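Local coordinates for uncharacterized protein (Pyrococcus furiosus DSM 3638, PDB 3WZ2), which is an archaeal homolog of the proteasome-assembly chaperones and probably acts as a chaperone or activator of the proteasome, at residues B[68-76]-B[83-91]; B[113-124]-B[172-183]. All coordinates share one frame; numbering follows the deposited sequence.

Interaction 1. Residues B[68-76]-B[83-91]; sequences PTPPLRFYG and AIADIFLPP
Arg73 grips Asp86 end-on, with NH1 and NH2 both directed to OD2. Arg73 NH1 and NH2 each stand 2.7 Å from Asp86 OD2, and the acceptor lies in the guanidinium plane. The two flat groups are not coplanar: their planes are 40° apart, and both nitrogens reach OD2 from one face of the carboxylate. A water lies by Asp86 OD1, at a doubtfully short distance, and accepts a weak bond from Arg73 NH2. Two further bonds fix the rotation of the guanidinium. Arg73 NE donates to Tyr75 OH at 2.8 Å, close to the guanidinium plane, and NH1 also donates to Pro70 O. The Arg73 side chain starts with CG between the backbone N and the carbonyl carbon (chi1 42°), then runs extended to NE. Ile84 CG2 covers one guanidinium face near its rim, 3.8 Å from Arg73 NH2.

The backbones pair as an antiparallel hairpin. Arg73 and Ile84 form the hydrogen-bonded pair, and Asp86 N donates to Pro71 O just beyond the strand. Leu72, Phe74, Ala83 and Ala85 lie on the sheet face opposite Arg73 and Ile84. There Leu72 CD2 meets Leu89 CD1 tip to tip at 3.5 Å, while its CD1 rests on Ile87 CG1. Phe74 CE1 touches Ala83 CB at 3.6 Å. On the Arg73 face, Ile84 CD1 packs obliquely against the Tyr75 ring.

This hairpin belongs to the large mixed sheet of this PAC2-family protein. Strand 47-53 pairs with the outer side of strand 72-77. Helix 32-43 covers the Arg73 face, where Ala41, Asn38 and His34 touch Tyr75, Ile84 and Asp86.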
loop_
_atom_site.group_PDB
_atom_site.type_symbol
_atom_site.label_atom_id
_atom_site.label_comp_id
_atom_site.label_asym_id
_atom_site.label_seq_id
_atom_site.Cartn_x
_atom_site.Cartn_y
_atom_site.Cartn_z
ATOM N N PRO B 68 22.835 22.251 10.787
ATOM C CA PRO B 68 21.905 21.224 10.338
ATOM C C PRO B 68 21.801 21.188 8.835
ATOM O O PRO B 68 21.804 22.220 8.196
ATOM C CB PRO B 68 20.570 21.632 10.954
ATOM C CG PRO B 68 20.732 23.057 11.335
ATOM C CD PRO B 68 22.184 23.300 11.581
ATOM N N THR B 69 21.673 19.981 8.313
ATOM C CA THR B 69 21.679 19.716 6.903
ATOM C C THR B 69 20.683 18.621 6.568
ATOM O O THR B 69 20.574 17.649 7.289
ATOM C CB THR B 69 23.081 19.168 6.599
ATOM O OG1 THR B 69 24.010 20.246 6.504
ATOM C CG2 THR B 69 23.129 18.414 5.400
ATOM N N PRO B 70 19.974 18.739 5.445
ATOM C CA PRO B 70 19.065 17.675 5.058
ATOM C C PRO B 70 19.808 16.569 4.349
ATOM O O PRO B 70 20.926 16.762 3.897
ATOM C CB PRO B 70 18.070 18.383 4.134
ATOM C CG PRO B 70 18.878 19.454 3.515
ATOM C CD PRO B 70 19.953 19.851 4.479
ATOM N N PRO B 71 19.201 15.393 4.283
ATOM C CA PRO B 71 19.904 14.231 3.777
ATOM C C PRO B 71 20.097 14.219 2.280
ATOM O O PRO B 71 20.991 13.518 1.819
ATOM C CB PRO B 71 19.014 13.050 4.219
ATOM C CG PRO B 71 17.680 13.637 4.443
ATOM C CD PRO B 71 17.892 15.059 4.856
ATOM N N LEU B 72 19.284 14.960 1.521
ATOM C CA LEU B 72 19.477 15.072 0.070
ATOM C C LEU B 72 19.766 16.507 -0.274
ATOM O O LEU B 72 18.913 17.363 -0.111
ATOM C CB LEU B 72 18.231 14.614 -0.683
ATOM C CG LEU B 72 18.225 13.153 -1.052
ATOM C CD1 LEU B 72 18.094 12.262 0.175
ATOM C CD2 LEU B 72 17.091 12.875 -2.022
ATOM N N ARG B 73 21.000 16.786 -0.637
ATOM C CA ARG B 73 21.446 18.154 -0.696
ATOM C C ARG B 73 22.257 18.420 -1.966
ATOM O O ARG B 73 22.750 17.496 -2.604
ATOM C CB ARG B 73 22.221 18.599 0.571
ATOM C CG ARG B 73 23.179 17.599 1.103
ATOM C CD ARG B 73 23.736 17.964 2.483
ATOM N NE ARG B 73 24.868 17.084 2.698
ATOM C CZ ARG B 73 24.767 15.827 3.048
ATOM N NH1 ARG B 73 23.573 15.286 3.285
ATOM N NH2 ARG B 73 25.860 15.112 3.228
ATOM N N PHE B 74 22.346 19.699 -2.301
ATOM C CA PHE B 74 23.116 20.199 -3.433
ATOM C C PHE B 74 24.152 21.176 -2.939
ATOM O O PHE B 74 23.840 22.089 -2.166
ATOM C CB PHE B 74 22.198 20.906 -4.420
ATOM C CG PHE B 74 21.115 20.019 -4.951
ATOM C CD1 PHE B 74 21.385 19.099 -5.935
ATOM C CD2 PHE B 74 19.823 20.090 -4.438
ATOM C CE1 PHE B 74 20.392 18.268 -6.416
ATOM C CE2 PHE B 74 18.823 19.253 -4.922
ATOM C CZ PHE B 74 19.118 18.326 -5.903
ATOM N N TYR B 75 25.395 20.969 -3.379
ATOM C CA TYR B 75 26.483 21.878 -3.118
ATOM C C TYR B 75 26.842 22.603 -4.380
ATOM O O TYR B 75 26.630 22.094 -5.486
ATOM C CB TYR B 75 27.688 21.101 -2.608
ATOM C CG TYR B 75 27.505 20.503 -1.239
ATOM C CD1 TYR B 75 27.735 21.264 -0.096
ATOM C CD2 TYR B 75 27.100 19.209 -1.083
ATOM C CE1 TYR B 75 27.565 20.743 1.168
ATOM C CE2 TYR B 75 26.927 18.662 0.186
ATOM C CZ TYR B 75 27.156 19.446 1.300
ATOM O OH TYR B 75 26.988 18.894 2.534
ATOM N N GLY B 76 27.399 23.788 -4.220
ATOM C CA GLY B 76 27.596 24.697 -5.309
ATOM C C GLY B 76 28.845 25.507 -5.139
ATOM O O GLY B 76 29.175 25.935 -4.033
ATOM N N ALA B 83 25.312 16.917 -6.398
ATOM C CA ALA B 83 24.150 16.368 -5.723
ATOM C C ALA B 83 24.543 15.145 -4.928
ATOM O O ALA B 83 25.106 14.193 -5.499
ATOM C CB ALA B 83 23.099 15.991 -6.757
ATOM N N ILE B 84 24.155 15.128 -3.652
ATOM C CA ILE B 84 24.550 14.086 -2.693
ATOM C C ILE B 84 23.294 13.566 -2.023
ATOM O O ILE B 84 22.362 14.320 -1.789
ATOM C CB ILE B 84 25.502 14.714 -1.635
ATOM C CG1 ILE B 84 26.894 14.998 -2.342
ATOM C CG2 ILE B 84 25.584 13.859 -0.366
ATOM C CD1 ILE B 84 27.936 15.692 -1.514
ATOM N N ALA B 85 23.281 12.287 -1.689
ATOM C CA ALA B 85 22.255 11.722 -0.848
ATOM C C ALA B 85 22.854 10.804 0.206
ATOM O O ALA B 85 23.636 9.926 -0.119
ATOM C CB ALA B 85 21.257 10.940 -1.699
ATOM N N ASP B 86 22.410 10.940 1.447
ATOM C CA ASP B 86 22.850 10.070 2.509
ATOM C C ASP B 86 21.912 8.906 2.824
ATOM O O ASP B 86 22.216 8.112 3.696
ATOM C CB ASP B 86 23.148 10.902 3.757
ATOM C CG ASP B 86 24.467 11.699 3.620
ATOM O OD1 ASP B 86 25.424 11.160 3.041
ATOM O OD2 ASP B 86 24.533 12.874 4.045
ATOM N N ILE B 87 20.830 8.756 2.067
ATOM C CA ILE B 87 19.909 7.636 2.241
ATOM C C ILE B 87 19.675 7.005 0.865
ATOM O O ILE B 87 19.826 7.669 -0.161
ATOM C CB ILE B 87 18.593 8.103 2.898
ATOM C CG1 ILE B 87 18.034 9.289 2.154
ATOM C CG2 ILE B 87 18.880 8.573 4.317
ATOM C CD1 ILE B 87 16.637 9.665 2.589
ATOM N N PHE B 88 19.365 5.721 0.833
ATOM C CA PHE B 88 19.185 5.017 -0.454
ATOM C C PHE B 88 17.685 4.883 -0.558
ATOM O O PHE B 88 17.061 4.293 0.284
ATOM C CB PHE B 88 19.949 3.651 -0.559
ATOM C CG PHE B 88 19.796 2.926 -1.924
ATOM C CD1 PHE B 88 20.751 3.069 -2.946
ATOM C CD2 PHE B 88 18.714 2.049 -2.160
ATOM C CE1 PHE B 88 20.613 2.390 -4.163
ATOM C CE2 PHE B 88 18.573 1.382 -3.376
ATOM C CZ PHE B 88 19.515 1.557 -4.380
ATOM N N LEU B 89 17.131 5.492 -1.588
ATOM C CA LEU B 89 15.731 5.777 -1.671
ATOM C C LEU B 89 15.042 4.756 -2.553
ATOM O O LEU B 89 15.670 4.111 -3.362
ATOM C CB LEU B 89 15.540 7.178 -2.241
ATOM C CG LEU B 89 15.898 8.305 -1.261
ATOM C CD1 LEU B 89 15.647 9.641 -1.883
ATOM C CD2 LEU B 89 15.090 8.194 0.038
ATOM N N PRO B 90 13.734 4.614 -2.397
ATOM C CA PRO B 90 13.024 3.658 -3.241
ATOM C C PRO B 90 12.853 4.141 -4.681
ATOM O O PRO B 90 12.936 5.351 -4.936
ATOM C CB PRO B 90 11.654 3.517 -2.552
ATOM C CG PRO B 90 11.519 4.732 -1.696
ATOM C CD PRO B 90 12.915 5.115 -1.286
ATOM N N PRO B 91 12.642 3.196 -5.613
ATOM C CA PRO B 91 12.760 3.417 -7.037
ATOM C C PRO B 91 11.836 4.506 -7.577
ATOM O O PRO B 91 12.274 5.352 -8.359
ATOM C CB PRO B 91 12.369 2.059 -7.656
ATOM C CG PRO B 91 11.949 1.185 -6.518
ATOM C CD PRO B 91 12.558 1.756 -5.290
HETATM O O HOH W 1 27.556 12.443 3.142
#

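Interaction 2. Residues B[113-124]-B[172-183]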
loop_
_atom_site.group_PDB
_atom_site.type_symbol
_atom_site.label_atom_id
_atom_site.label_comp_id
_atom_site.label_asym_id
_atom_site.label_seq_id
_atom_site.Cartn_x
_atom_site.Cartn_y
_atom_site.Cartn_z
ATOM N N VAL B 113 25.656 17.221 -17.654
ATOM C CA VAL B 113 25.111 16.417 -16.605
ATOM C C VAL B 113 25.975 15.192 -16.498
ATOM O O VAL B 113 26.011 14.374 -17.402
ATOM C CB VAL B 113 23.655 16.033 -16.928
ATOM C CG1 VAL B 113 22.989 15.389 -15.735
ATOM C CG2 VAL B 113 22.867 17.266 -17.349
ATOM N N ILE B 114 26.654 15.031 -15.369
ATOM C CA ILE B 114 27.655 13.987 -15.222
ATOM C C ILE B 114 27.298 13.173 -13.992
ATOM O O ILE B 114 27.272 13.691 -12.885
ATOM C CB ILE B 114 29.061 14.595 -15.037
ATOM C CG1 ILE B 114 29.449 15.449 -16.227
ATOM C CG2 ILE B 114 30.094 13.494 -14.886
ATOM C CD1 ILE B 114 30.619 16.389 -15.987
ATOM N N SER B 115 27.064 11.884 -14.175
ATOM C CA SER B 115 26.885 10.983 -13.049
ATOM C C SER B 115 28.162 10.206 -12.755
ATOM O O SER B 115 28.884 9.810 -13.649
ATOM C CB SER B 115 25.718 10.008 -13.353
ATOM O OG SER B 115 24.494 10.715 -13.443
ATOM N N LEU B 116 28.441 10.045 -11.477
ATOM C CA LEU B 116 29.560 9.284 -10.999
ATOM C C LEU B 116 29.038 7.999 -10.395
ATOM O O LEU B 116 28.199 8.029 -9.496
ATOM C CB LEU B 116 30.287 10.072 -9.915
ATOM C CG LEU B 116 30.646 11.488 -10.298
ATOM C CD1 LEU B 116 31.415 12.094 -9.151
ATOM C CD2 LEU B 116 31.457 11.519 -11.587
ATOM N N ALA B 117 29.472 6.879 -10.929
ATOM C CA ALA B 117 28.910 5.585 -10.537
ATOM C C ALA B 117 30.014 4.558 -10.384
ATOM O O ALA B 117 31.164 4.795 -10.789
ATOM C CB ALA B 117 27.909 5.116 -11.577
ATOM N N GLY B 118 29.622 3.384 -9.888
ATOM C CA GLY B 118 30.489 2.225 -9.808
ATOM C C GLY B 118 30.056 1.121 -10.750
ATOM O O GLY B 118 28.952 1.123 -11.215
ATOM N N MET B 119 30.965 0.228 -11.107
ATOM C CA MET B 119 30.630 -0.926 -11.942
ATOM C C MET B 119 31.230 -2.141 -11.277
ATOM O O MET B 119 32.464 -2.244 -11.148
ATOM C CB MET B 119 31.230 -0.774 -13.327
ATOM C CG MET B 119 30.980 -1.910 -14.301
ATOM S SD MET B 119 32.110 -1.765 -15.725
ATOM C CE MET B 119 31.739 -3.271 -16.631
ATOM N N GLY B 120 30.343 -3.006 -10.795
ATOM C CA GLY B 120 30.726 -4.146 -10.019
ATOM C C GLY B 120 31.324 -5.167 -10.956
ATOM O O GLY B 120 30.692 -5.577 -11.909
ATOM N N ILE B 121 32.571 -5.543 -10.697
ATOM C CA ILE B 121 33.295 -6.508 -11.546
ATOM C C ILE B 121 33.098 -7.929 -11.042
ATOM O O ILE B 121 33.124 -8.879 -11.835
ATOM C CB ILE B 121 34.806 -6.158 -11.527
ATOM C CG1 ILE B 121 35.019 -4.830 -12.199
ATOM C CG2 ILE B 121 35.664 -7.177 -12.229
ATOM C CD1 ILE B 121 34.374 -4.770 -13.562
ATOM N N GLY B 122 32.943 -8.075 -9.731
ATOM C CA GLY B 122 32.741 -9.384 -9.119
ATOM C C GLY B 122 34.032 -10.118 -8.736
ATOM O O GLY B 122 33.972 -11.228 -8.233
ATOM N N PHE B 123 35.186 -9.490 -8.955
ATOM C CA PHE B 123 36.463 -10.022 -8.493
ATOM C C PHE B 123 37.498 -8.895 -8.380
ATOM O O PHE B 123 37.265 -7.757 -8.814
ATOM C CB PHE B 123 36.993 -11.133 -9.436
ATOM C CG PHE B 123 37.111 -10.711 -10.887
ATOM C CD1 PHE B 123 38.251 -10.060 -11.353
ATOM C CD2 PHE B 123 36.081 -10.961 -11.782
ATOM C CE1 PHE B 123 38.350 -9.657 -12.680
ATOM C CE2 PHE B 123 36.180 -10.570 -13.119
ATOM C CZ PHE B 123 37.325 -9.906 -13.569
ATOM N N PHE B 124 38.631 -9.220 -7.777
ATOM C CA PHE B 124 39.727 -8.276 -7.587
ATOM C C PHE B 124 40.498 -8.097 -8.899
ATOM O O PHE B 124 40.737 -9.050 -9.602
ATOM C CB PHE B 124 40.652 -8.764 -6.458
ATOM C CG PHE B 124 41.857 -7.891 -6.233
ATOM C CD1 PHE B 124 41.856 -6.883 -5.305
ATOM C CD2 PHE B 124 42.994 -8.079 -6.986
ATOM C CE1 PHE B 124 42.978 -6.098 -5.100
ATOM C CE2 PHE B 124 44.117 -7.289 -6.795
ATOM C CZ PHE B 124 44.108 -6.295 -5.845
ATOM N N LEU B 172 20.048 17.551 -23.277
ATOM C CA LEU B 172 21.222 17.943 -22.518
ATOM C C LEU B 172 22.356 16.981 -22.791
ATOM O O LEU B 172 22.149 15.853 -23.241
ATOM C CB LEU B 172 20.917 17.943 -21.028
ATOM C CG LEU B 172 19.769 18.864 -20.652
ATOM C CD1 LEU B 172 19.360 18.670 -19.210
ATOM C CD2 LEU B 172 20.145 20.330 -20.940
ATOM N N LYS B 173 23.558 17.458 -22.560
ATOM C CA LYS B 173 24.745 16.644 -22.702
ATOM C C LYS B 173 24.926 15.894 -21.415
ATOM O O LYS B 173 25.152 16.502 -20.366
ATOM C CB LYS B 173 25.972 17.537 -23.006
ATOM C CG LYS B 173 25.841 18.359 -24.276
ATOM C CD LYS B 173 26.895 19.454 -24.448
ATOM C CE LYS B 173 28.279 18.913 -24.742
ATOM N NZ LYS B 173 28.276 17.807 -25.746
ATOM N N SER B 174 24.812 14.574 -21.492
ATOM C CA SER B 174 24.838 13.715 -20.303
ATOM C C SER B 174 25.948 12.663 -20.424
ATOM O O SER B 174 26.309 12.217 -21.540
ATOM C CB SER B 174 23.469 13.093 -19.979
ATOM O OG SER B 174 23.090 12.089 -20.872
ATOM N N TYR B 175 26.525 12.336 -19.270
ATOM C CA TYR B 175 27.596 11.381 -19.161
ATOM C C TYR B 175 27.466 10.588 -17.873
ATOM O O TYR B 175 26.960 11.102 -16.876
ATOM C CB TYR B 175 28.956 12.057 -19.131
ATOM C CG TYR B 175 29.158 13.232 -20.073
ATOM C CD1 TYR B 175 28.503 14.410 -19.861
ATOM C CD2 TYR B 175 30.038 13.170 -21.173
ATOM C CE1 TYR B 175 28.689 15.496 -20.687
ATOM C CE2 TYR B 175 30.241 14.274 -22.011
ATOM C CZ TYR B 175 29.571 15.431 -21.737
ATOM O OH TYR B 175 29.740 16.515 -22.539
ATOM N N VAL B 176 27.945 9.346 -17.896
ATOM C CA VAL B 176 28.268 8.625 -16.676
ATOM C C VAL B 176 29.747 8.171 -16.717
ATOM O O VAL B 176 30.206 7.641 -17.710
ATOM C CB VAL B 176 27.356 7.406 -16.496
ATOM C CG1 VAL B 176 27.569 6.751 -15.136
ATOM C CG2 VAL B 176 25.878 7.786 -16.661
ATOM N N LEU B 177 30.458 8.393 -15.624
ATOM C CA LEU B 177 31.776 7.803 -15.409
ATOM C C LEU B 177 31.619 6.643 -14.440
ATOM O O LEU B 177 31.005 6.820 -13.375
ATOM C CB LEU B 177 32.709 8.840 -14.820
ATOM C CG LEU B 177 32.904 10.108 -15.645
ATOM C CD1 LEU B 177 33.777 11.088 -14.892
ATOM C CD2 LEU B 177 33.544 9.757 -16.964
ATOM N N LEU B 178 32.115 5.461 -14.837
ATOM C CA LEU B 178 31.972 4.269 -14.043
ATOM C C LEU B 178 33.307 3.715 -13.584
ATOM O O LEU B 178 34.103 3.233 -14.394
ATOM C CB LEU B 178 31.251 3.199 -14.834
ATOM C CG LEU B 178 29.847 3.586 -15.261
ATOM C CD1 LEU B 178 29.811 3.818 -16.749
ATOM C CD2 LEU B 178 28.887 2.511 -14.911
ATOM N N GLY B 179 33.530 3.765 -12.281
ATOM C CA GLY B 179 34.712 3.151 -11.689
ATOM C C GLY B 179 34.461 1.696 -11.462
ATOM O O GLY B 179 33.583 1.331 -10.668
ATOM N N GLU B 180 35.211 0.865 -12.151
ATOM C CA GLU B 180 35.287 -0.556 -11.807
ATOM C C GLU B 180 35.619 -0.749 -10.350
ATOM O O GLU B 180 36.431 -0.016 -9.750
ATOM C CB GLU B 180 36.335 -1.298 -12.635
ATOM C CG GLU B 180 36.007 -1.406 -14.106
ATOM C CD GLU B 180 37.056 -2.203 -14.884
ATOM O OE1 GLU B 180 38.187 -2.347 -14.355
ATOM O OE2 GLU B 180 36.763 -2.696 -15.998
ATOM N N THR B 181 34.938 -1.708 -9.750
ATOM C CA THR B 181 35.086 -1.984 -8.315
ATOM C C THR B 181 34.663 -3.433 -8.066
ATOM O O THR B 181 34.061 -4.091 -8.944
ATOM C CB THR B 181 34.279 -0.969 -7.466
ATOM O OG1 THR B 181 34.561 -1.156 -6.065
ATOM C CG2 THR B 181 32.780 -1.098 -7.694
ATOM N N PHE B 182 34.958 -3.933 -6.881
ATOM C CA PHE B 182 34.620 -5.314 -6.509
ATOM C C PHE B 182 33.142 -5.559 -6.742
ATOM O O PHE B 182 32.741 -6.499 -7.422
ATOM C CB PHE B 182 34.935 -5.562 -5.036
ATOM C CG PHE B 182 36.352 -5.235 -4.650
ATOM C CD1 PHE B 182 36.711 -3.954 -4.207
ATOM C CD2 PHE B 182 37.333 -6.216 -4.714
ATOM C CE1 PHE B 182 38.024 -3.657 -3.837
ATOM C CE2 PHE B 182 38.640 -5.924 -4.351
ATOM C CZ PHE B 182 38.986 -4.653 -3.907
ATOM N N GLY B 183 32.326 -4.711 -6.143
ATOM C CA GLY B 183 30.874 -4.858 -6.238
ATOM C C GLY B 183 30.172 -4.986 -4.904
ATOM O O GLY B 183 28.954 -4.926 -4.838
HETATM O O HOH W 2 24.196 11.563 -16.253
#
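Val113 to Gly120 and Ser174 to Thr181 pair in parallel, residue for residue. The ladder opens with Val113 N to Lys173 O at 2.9 Å, and Tyr175 N returns to Val113 O. It alternates along both strands as far as Ile121 N to Thr181 O at 2.7 Å. Gly122 N then bonds to Phe182 O, carrying the pairing into the loops.

On one face Ile114 and Leu116 meet Tyr175 and Leu177. Leu116 and Leu177 lie side by side and point the same way, with Leu116 CD2 4.1 Å from Leu177 CD1. The Tyr175 ring turns its edge to Val113 O and meets Ile114 CG1 obliquely. The other face carries Val113, Ser115, Ala117, Val176 and Leu178. Ala117 CB touches Val176 CG1 at 3.9 Å. A water donates to both Ser115 OG and Tyr175 O, and Ser115 OG is also hydrogen-bonded to Glu24.

Just past Gly120, Ile121 crosses Glu180 of the neighbouring strand, with Ile121 CD1 3.8 Å from Glu180 CG. Phe124 CD1 meets Phe182 CE2 at 3.5 Å. Those rings touch rim to rim with planes at 42°, neither over the other's face. With CG anti to the backbone N (chi1 177°), the Phe124 ring lies alongside Phe182. Gly120 and Gly183 bring their CA atoms within 3.9 Å.

The polar ends are held from outside. Glu180 bridges to Lys125 and accepts from Trp131, Thr181 OG1 bonds Asp187, and Tyr175 OH bonds Glu142. This is a parallel strand pair inside an alpha/beta sheet, flanked by strands 21-24 and 130-134. Helices 188-202 and 137-145 cover the Ile114 and Tyr175 face, and helix 158-169 packs on the Ser115 and Val176 face.

How the interactions relate
Both contacts belong to the same mixed sheet. Interaction 1 closes in the chain before interaction 2 opens. Their centres are 19 Å apart, on opposite sides of the centre of the chain. The nearest atoms are about 8 Å apart, so the two do not touch. Strand 21-24 lies between them, flanked by strand 80-85 of interaction 1 and strand 112-120 of interaction 2. The first is a local antiparallel hairpin with a salt bridge on one face. The second joins parallel strands from distant parts of the sequence, packed between helices. Together they contribute four strands to the sheet of this PAC2-family protein.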